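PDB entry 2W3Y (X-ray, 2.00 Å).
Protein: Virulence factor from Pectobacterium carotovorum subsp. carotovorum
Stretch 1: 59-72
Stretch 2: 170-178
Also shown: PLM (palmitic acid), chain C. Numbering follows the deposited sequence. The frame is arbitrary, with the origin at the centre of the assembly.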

ATOM      1  N   GLN A  59      17.421   7.317   7.936  1.00 31.52           N
ATOM      2  CA  GLN A  59      17.103   6.734   6.625  1.00 31.68           C
ATOM      3  C   GLN A  59      15.651   6.213   6.559  1.00 29.86           C
ATOM      4  O   GLN A  59      14.959   6.403   5.568  1.00 29.33           O
ATOM      5  CB  GLN A  59      18.115   5.621   6.325  1.00 31.70           C
ATOM      6  CG  GLN A  59      17.959   4.898   4.990  1.00 34.28           C
ATOM      7  CD  GLN A  59      19.169   4.025   4.665  1.00 34.26           C
ATOM      8  OE1 GLN A  59      20.316   4.383   4.973  1.00 38.89           O
ATOM      9  NE2 GLN A  59      18.924   2.889   4.037  1.00 36.21           N
ATOM     10  N   VAL A  60      15.198   5.583   7.636  1.00 29.23           N
ATOM     11  CA  VAL A  60      13.849   5.032   7.707  1.00 29.00           C
ATOM     12  C   VAL A  60      12.780   6.136   7.727  1.00 28.80           C
ATOM     13  O   VAL A  60      11.770   6.050   7.012  1.00 28.01           O
ATOM     14  CB  VAL A  60      13.702   4.055   8.904  1.00 28.87           C
ATOM     15  CG1 VAL A  60      12.244   3.673   9.127  1.00 28.24           C
ATOM     16  CG2 VAL A  60      14.552   2.811   8.671  1.00 29.57           C
ATOM     17  N   LYS A  61      13.012   7.177   8.530  1.00 28.44           N
ATOM     18  CA  LYS A  61      12.096   8.324   8.592  1.00 28.74           C
ATOM     19  C   LYS A  61      11.976   9.038   7.248  1.00 27.57           C
ATOM     20  O   LYS A  61      10.878   9.408   6.845  1.00 27.51           O
ATOM     21  CB  LYS A  61      12.468   9.287   9.742  1.00 29.09           C
ATOM     22  CG  LYS A  61      12.064   8.762  11.145  1.00 29.45           C
ATOM     23  CD  LYS A  61      12.753   9.553  12.276  1.00 30.29           C
ATOM     24  CE  LYS A  61      12.598   8.848  13.634  1.00 31.76           C
ATOM     25  NZ  LYS A  61      11.256   9.151  14.234  1.00 34.04           N
ATOM     26  N   ALA A  62      13.098   9.199   6.544  1.00 27.16           N
ATOM     27  CA  ALA A  62      13.091   9.761   5.189  1.00 26.40           C
ATOM     28  C   ALA A  62      12.393   8.822   4.174  1.00 25.76           C
ATOM     29  O   ALA A  62      11.599   9.276   3.337  1.00 25.18           O
ATOM     30  CB  ALA A  62      14.521  10.071   4.737  1.00 27.41           C
ATOM     31  N   GLY A  63      12.691   7.525   4.271  1.00 25.04           N
ATOM     32  CA  GLY A  63      12.120   6.498   3.394  1.00 24.76           C
ATOM     33  C   GLY A  63      10.606   6.423   3.501  1.00 24.74           C
ATOM     34  O   GLY A  63       9.917   6.304   2.492  1.00 24.56           O
ATOM     35  N   ARG A  64      10.093   6.509   4.730  1.00 25.38           N
ATOM     36  CA  ARG A  64       8.653   6.529   4.971  1.00 25.62           C
ATOM     37  C   ARG A  64       7.991   7.725   4.309  1.00 26.24           C
ATOM     38  O   ARG A  64       6.952   7.563   3.664  1.00 26.66           O
ATOM     39  CB  ARG A  64       8.321   6.442   6.475  1.00 25.48           C
ATOM     40  CG  ARG A  64       8.656   5.077   7.070  1.00 25.23           C
ATOM     41  CD  ARG A  64       8.257   4.934   8.530  1.00 26.00           C
ATOM     42  NE  ARG A  64       6.879   5.360   8.801  1.00 26.07           N
ATOM     43  CZ  ARG A  64       6.172   4.984   9.863  1.00 27.22           C
ATOM     44  NH1 ARG A  64       6.683   4.147  10.747  1.00 28.49           N
ATOM     45  NH2 ARG A  64       4.940   5.434  10.032  1.00 29.36           N
ATOM     46  N   ILE A  65       8.590   8.914   4.443  1.00 26.33           N
ATOM     47  CA  ILE A  65       8.062  10.113   3.778  1.00 26.87           C
ATOM     48  C   ILE A  65       8.063   9.977   2.266  1.00 25.84           C
ATOM     49  O   ILE A  65       7.066  10.300   1.605  1.00 26.31           O
ATOM     50  CB  ILE A  65       8.805  11.434   4.159  1.00 26.84           C
ATOM     51  CG1 ILE A  65       8.836  11.665   5.677  1.00 28.69           C
ATOM     52  CG2 ILE A  65       8.191  12.638   3.420  1.00 28.04           C
ATOM     53  CD1 ILE A  65       7.543  11.522   6.387  1.00 29.94           C
ATOM     54  N   LEU A  66       9.178   9.507   1.717  1.00 25.60           N
ATOM     55  CA  LEU A  66       9.287   9.269   0.273  1.00 25.21           C
ATOM     56  C   LEU A  66       8.214   8.317  -0.278  1.00 24.63           C
ATOM     57  O   LEU A  66       7.593   8.594  -1.312  1.00 24.58           O
ATOM     58  CB  LEU A  66      10.672   8.730  -0.070  1.00 25.33           C
ATOM     59  CG  LEU A  66      11.847   9.711   0.007  1.00 25.93           C
ATOM     60  CD1 LEU A  66      13.179   8.948  -0.144  1.00 28.50           C
ATOM     61  CD2 LEU A  66      11.723  10.827  -1.044  1.00 26.25           C
ATOM     62  N   MET A  67       8.003   7.199   0.412  1.00 23.87           N
ATOM     63  CA  MET A  67       7.053   6.196  -0.071  1.00 23.17           C
ATOM     64  C   MET A  67       5.600   6.698  -0.024  1.00 23.03           C
ATOM     65  O   MET A  67       4.833   6.443  -0.963  1.00 22.22           O
ATOM     66  CB  MET A  67       7.227   4.867   0.679  1.00 22.93           C
ATOM     67  CG  MET A  67       8.481   4.054   0.298  1.00 24.91           C
ATOM     68  SD  MET A  67       8.709   3.606  -1.456  1.00 22.49           S
ATOM     69  CE  MET A  67       9.591   4.986  -2.157  1.00 26.25           C
ATOM     70  N   GLU A  68       5.228   7.422   1.047  1.00 22.60           N
ATOM     71  CA  GLU A  68       3.874   8.018   1.135  1.00 23.11           C
ATOM     72  C   GLU A  68       3.632   9.021  -0.013  1.00 22.48           C
ATOM     73  O   GLU A  68       2.519   9.127  -0.553  1.00 21.70           O
ATOM     74  CB  GLU A  68       3.611   8.666   2.501  1.00 23.53           C
ATOM     75  CG  GLU A  68       3.608   7.664   3.677  1.00 25.20           C
ATOM     76  CD  GLU A  68       2.886   8.151   4.944  1.00 25.30           C
ATOM     77  OE1 GLU A  68       2.371   9.300   4.994  1.00 29.45           O
ATOM     78  OE2 GLU A  68       2.810   7.349   5.911  1.00 28.14           O
ATOM     79  N   ARG A  69       4.688   9.734  -0.393  1.00 21.45           N
ATOM     80  CA  ARG A  69       4.624  10.672  -1.508  1.00 22.04           C
ATOM     81  C   ARG A  69       4.461   9.959  -2.852  1.00 21.14           C
ATOM     82  O   ARG A  69       3.678  10.412  -3.694  1.00 21.67           O
ATOM     83  CB  ARG A  69       5.857  11.577  -1.526  1.00 22.49           C
ATOM     84  CG  ARG A  69       5.879  12.580  -0.359  1.00 25.24           C
ATOM     85  CD  ARG A  69       7.124  13.455  -0.414  1.00 29.37           C
ATOM     86  NE  ARG A  69       6.921  14.549  -1.365  1.00 34.42           N
ATOM     87  CZ  ARG A  69       7.851  15.421  -1.751  1.00 34.73           C
ATOM     88  NH1 ARG A  69       9.093  15.348  -1.279  1.00 35.85           N
ATOM     89  NH2 ARG A  69       7.528  16.375  -2.619  1.00 34.13           N
ATOM     90  N   PHE A  70       5.194   8.860  -3.038  1.00 20.80           N
ATOM     91  CA  PHE A  70       5.050   7.997  -4.224  1.00 21.28           C
ATOM     92  C   PHE A  70       3.645   7.382  -4.324  1.00 21.07           C
ATOM     93  O   PHE A  70       3.046   7.349  -5.409  1.00 21.17           O
ATOM     94  CB  PHE A  70       6.127   6.907  -4.249  1.00 21.64           C
ATOM     95  CG  PHE A  70       7.403   7.306  -4.979  1.00 22.79           C
ATOM     96  CD1 PHE A  70       7.393   7.552  -6.353  1.00 24.07           C
ATOM     97  CD2 PHE A  70       8.614   7.406  -4.284  1.00 23.02           C
ATOM     98  CE1 PHE A  70       8.567   7.906  -7.027  1.00 25.96           C
ATOM     99  CE2 PHE A  70       9.799   7.763  -4.936  1.00 23.86           C
ATOM    100  CZ  PHE A  70       9.783   8.017  -6.307  1.00 24.72           C
ATOM    101  N   VAL A  71       3.113   6.920  -3.191  1.00 20.22           N
ATOM    102  CA  VAL A  71       1.740   6.391  -3.150  1.00 20.74           C
ATOM    103  C   VAL A  71       0.710   7.449  -3.567  1.00 20.18           C
ATOM    104  O   VAL A  71      -0.166   7.157  -4.403  1.00 20.93           O
ATOM    105  CB  VAL A  71       1.391   5.716  -1.747  1.00 19.96           C
ATOM    106  CG1 VAL A  71      -0.109   5.348  -1.658  1.00 20.82           C
ATOM    107  CG2 VAL A  71       2.260   4.480  -1.522  1.00 20.57           C
ATOM    108  N   ALA A  72       0.827   8.670  -3.023  1.00 20.00           N
ATOM    109  CA  ALA A  72      -0.076   9.779  -3.381  1.00 20.58           C
ATOM    110  C   ALA A  72       0.099  10.228  -4.858  1.00 21.02           C
ATOM    111  O   ALA A  72      -0.889  10.536  -5.531  1.00 20.83           O
ATOM    112  CB  ALA A  72       0.104  10.986  -2.428  1.00 19.88           C
ATOM    113  N   TYR A 170      -5.209  -2.247  -1.809  1.00 21.50           N
ATOM    114  CA  TYR A 170      -4.223  -1.761  -0.859  1.00 22.16           C
ATOM    115  C   TYR A 170      -3.163  -1.000  -1.648  1.00 21.61           C
ATOM    116  O   TYR A 170      -2.532  -1.561  -2.538  1.00 21.55           O
ATOM    117  CB  TYR A 170      -3.564  -2.910  -0.079  1.00 23.06           C
ATOM    118  CG  TYR A 170      -4.326  -3.301   1.160  1.00 25.82           C
ATOM    119  CD1 TYR A 170      -5.641  -3.728   1.057  1.00 26.87           C
ATOM    120  CD2 TYR A 170      -3.745  -3.224   2.445  1.00 27.99           C
ATOM    121  CE1 TYR A 170      -6.372  -4.079   2.168  1.00 29.06           C
ATOM    122  CE2 TYR A 170      -4.489  -3.582   3.588  1.00 27.79           C
ATOM    123  CZ  TYR A 170      -5.816  -4.001   3.417  1.00 28.25           C
ATOM    124  OH  TYR A 170      -6.632  -4.378   4.467  1.00 30.12           O
ATOM    125  N   ALA A 171      -3.012   0.289  -1.329  1.00 20.93           N
ATOM    126  CA  ALA A 171      -1.968   1.142  -1.896  1.00 19.45           C
ATOM    127  C   ALA A 171      -1.070   1.531  -0.720  1.00 19.40           C
ATOM    128  O   ALA A 171      -1.435   2.385   0.096  1.00 19.16           O
ATOM    129  CB  ALA A 171      -2.571   2.355  -2.547  1.00 18.84           C
ATOM    130  N   TYR A 172       0.084   0.887  -0.632  1.00 18.57           N
ATOM    131  CA  TYR A 172       0.862   0.903   0.594  1.00 18.76           C
ATOM    132  C   TYR A 172       2.362   0.820   0.391  1.00 18.97           C
ATOM    133  O   TYR A 172       2.837   0.608  -0.732  1.00 18.64           O
ATOM    134  CB  TYR A 172       0.372  -0.204   1.566  1.00 18.24           C
ATOM    135  CG  TYR A 172       0.666  -1.660   1.196  1.00 18.40           C
ATOM    136  CD1 TYR A 172       1.620  -2.404   1.899  1.00 15.66           C
ATOM    137  CD2 TYR A 172      -0.039  -2.306   0.158  1.00 16.75           C
ATOM    138  CE1 TYR A 172       1.882  -3.762   1.581  1.00 17.31           C
ATOM    139  CE2 TYR A 172       0.213  -3.648  -0.166  1.00 19.20           C
ATOM    140  CZ  TYR A 172       1.169  -4.374   0.559  1.00 18.20           C
ATOM    141  OH  TYR A 172       1.420  -5.697   0.246  1.00 19.28           O
ATOM    142  N   SER A 173       3.101   1.049   1.480  1.00 19.13           N
ATOM    143  CA  SER A 173       4.528   0.786   1.547  1.00 19.31           C
ATOM    144  C   SER A 173       4.846  -0.046   2.789  1.00 20.06           C
ATOM    145  O   SER A 173       4.096  -0.001   3.778  1.00 19.28           O
ATOM    146  CB  SER A 173       5.359   2.096   1.529  1.00 19.87           C
ATOM    147  OG  SER A 173       5.139   2.897   2.682  1.00 21.73           O
ATOM    148  N   THR A 174       5.925  -0.835   2.704  1.00 20.13           N
ATOM    149  CA  THR A 174       6.480  -1.563   3.852  1.00 20.92           C
ATOM    150  C   THR A 174       7.921  -1.115   4.057  1.00 21.30           C
ATOM    151  O   THR A 174       8.637  -0.765   3.104  1.00 21.98           O
ATOM    152  CB  THR A 174       6.442  -3.113   3.726  1.00 20.60           C
ATOM    153  OG1 THR A 174       7.471  -3.556   2.836  1.00 24.75           O
ATOM    154  CG2 THR A 174       5.079  -3.621   3.240  1.00 19.78           C
ATOM    155  N   HIS A 175       8.329  -1.102   5.314  1.00 20.90           N
ATOM    156  CA  HIS A 175       9.642  -0.617   5.706  1.00 20.93           C
ATOM    157  C   HIS A 175      10.224  -1.707   6.594  1.00 21.46           C
ATOM    158  O   HIS A 175       9.879  -1.822   7.777  1.00 21.72           O
ATOM    159  CB  HIS A 175       9.510   0.808   6.329  1.00 19.82           C
ATOM    160  CG  HIS A 175       8.893   1.786   5.377  1.00 19.37           C
ATOM    161  ND1 HIS A 175       9.640   2.542   4.497  1.00 17.56           N
ATOM    162  CD2 HIS A 175       7.595   2.009   5.054  1.00 18.28           C
ATOM    163  CE1 HIS A 175       8.833   3.238   3.722  1.00 20.11           C
ATOM    164  NE2 HIS A 175       7.585   2.924   4.030  1.00 20.30           N
ATOM    165  N   ASP A 176      11.025  -2.575   5.962  1.00 22.01           N
ATOM    166  CA  ASP A 176      11.531  -3.799   6.576  1.00 22.56           C
ATOM    167  C   ASP A 176      12.856  -3.568   7.269  1.00 22.66           C
ATOM    168  O   ASP A 176      13.820  -3.172   6.631  1.00 22.39           O
ATOM    169  CB  ASP A 176      11.783  -4.916   5.547  1.00 22.42           C
ATOM    170  CG  ASP A 176      10.605  -5.180   4.630  1.00 23.82           C
ATOM    171  OD1 ASP A 176       9.457  -4.821   4.964  1.00 25.08           O
ATOM    172  OD2 ASP A 176      10.859  -5.751   3.552  1.00 26.08           O
ATOM    173  N   LEU A 177      12.893  -3.861   8.567  1.00 22.86           N
ATOM    174  CA  LEU A 177      14.138  -3.836   9.355  1.00 23.66           C
ATOM    175  C   LEU A 177      14.379  -5.218   9.911  1.00 23.59           C
ATOM    176  O   LEU A 177      13.924  -5.543  10.998  1.00 24.35           O
ATOM    177  CB  LEU A 177      14.052  -2.782  10.473  1.00 23.23           C
ATOM    178  CG  LEU A 177      14.048  -1.481   9.681  1.00 25.23           C
ATOM    179  CD1 LEU A 177      12.786  -0.636   9.850  1.00 23.05           C
ATOM    180  CD2 LEU A 177      15.376  -0.723   9.762  1.00 23.62           C
ATOM    181  N   PHE A 178      15.061  -6.038   9.121  1.00 24.35           N
ATOM    182  CA  PHE A 178      15.261  -7.441   9.411  1.00 25.30           C
ATOM    183  C   PHE A 178      16.750  -7.754   9.331  1.00 26.64           C
ATOM    184  O   PHE A 178      17.513  -7.042   8.662  1.00 26.41           O
ATOM    185  CB  PHE A 178      14.553  -8.320   8.358  1.00 24.91           C
ATOM    186  CG  PHE A 178      13.044  -8.248   8.388  1.00 24.15           C
ATOM    187  CD1 PHE A 178      12.336  -8.394   9.590  1.00 23.95           C
ATOM    188  CD2 PHE A 178      12.329  -8.075   7.207  1.00 25.37           C
ATOM    189  CE1 PHE A 178      10.936  -8.344   9.616  1.00 23.02           C
ATOM    190  CE2 PHE A 178      10.930  -8.028   7.220  1.00 23.09           C
ATOM    191  CZ  PHE A 178      10.237  -8.156   8.432  1.00 24.37           C
TER
HETATM  192  C1  PLM C1278     -12.815  -6.498  10.306  1.00 40.12           C
HETATM  193  O2  PLM C1278     -13.961  -6.493  10.830  1.00 38.78           O
HETATM  194  C2  PLM C1278     -12.637  -6.916   8.852  1.00 40.54           C
HETATM  195  C3  PLM C1278     -12.278  -5.759   7.923  1.00 40.99           C
HETATM  196  C4  PLM C1278     -12.141  -6.184   6.459  1.00 41.08           C
HETATM  197  C5  PLM C1278     -10.818  -6.892   6.166  1.00 41.48           C
HETATM  198  C6  PLM C1278     -10.903  -7.823   4.958  1.00 41.63           C
HETATM  199  C7  PLM C1278      -9.513  -8.177   4.432  1.00 42.45           C
HETATM  200  C8  PLM C1278      -9.461  -9.535   3.723  1.00 42.31           C
HETATM  201  C9  PLM C1278      -9.296  -9.320   2.219  1.00 43.95           C
HETATM  202  CA  PLM C1278      -7.946  -9.766   1.669  1.00 43.76           C
HETATM  203  CB  PLM C1278      -7.121  -8.581   1.177  1.00 43.42           C
HETATM  204  CC  PLM C1278      -5.640  -8.921   1.212  1.00 42.37           C
HETATM  205  CD  PLM C1278      -4.798  -7.758   1.718  1.00 42.06           C
HETATM  206  CE  PLM C1278      -3.786  -7.351   0.659  1.00 41.91           C
HETATM  207  CF  PLM C1278      -2.650  -6.529   1.252  1.00 41.75           C

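How does the helix lie against the strand? Residues 59-72 run nearly antiparallel to residues 170-178, at 164°, with the axes 8.2 Å apart at closest approach. No hydrogen bond crosses between them; within the helix, backbone NH groups bond to carbonyls four residues earlier. Packing alone joins the two, burying 389 Å². Alternation along the strand turns the CA-to-CB bonds of Ala 171, Ser 173, His 175 and Leu 177 toward the helix, while those of Tyr 172 and Thr 174 point away.

What role does His 175 play? It is the most covered residue, giving up 84 Å² to the helix. Arg 64 CG sits over one face of its ring, 3.6 Å from the centroid and only 5° off the normal, a CH-pi contact made by the aliphatic part of the arginine while NH1 and NH2 bond elsewhere in the structure. His 175 CE1 also lies 3.5 Å from Gly 63 O and 3.5 Å from Met 67 CG.

How are the polar groups of the strand satisfied in this buried setting? Ser 173 OG and His 175 NE2 share a hydrogen bond of 2.8 Å within the strand, and ND1 of the histidine bonds elsewhere in the structure. The helix comes close here: Met 67 CB lies 3.4 Å from Ser 173 CB, and the end of the methionine then leads away from the strand.

Where do purely apolar side chains meet? They do so toward both ends of the contact. Val 60 CG2 touches Leu 177 CD2 at 3.8 Å, and Val 71 CG1 lies 4.0 Å from Ala 171 CB, a small apolar residue facing the helix. The branched valine also lies near the strand backbone, with Val 71 CG1 3.7 Å from Ala 171 O and Val 71 CG2 4.0 Å from Tyr 172 O.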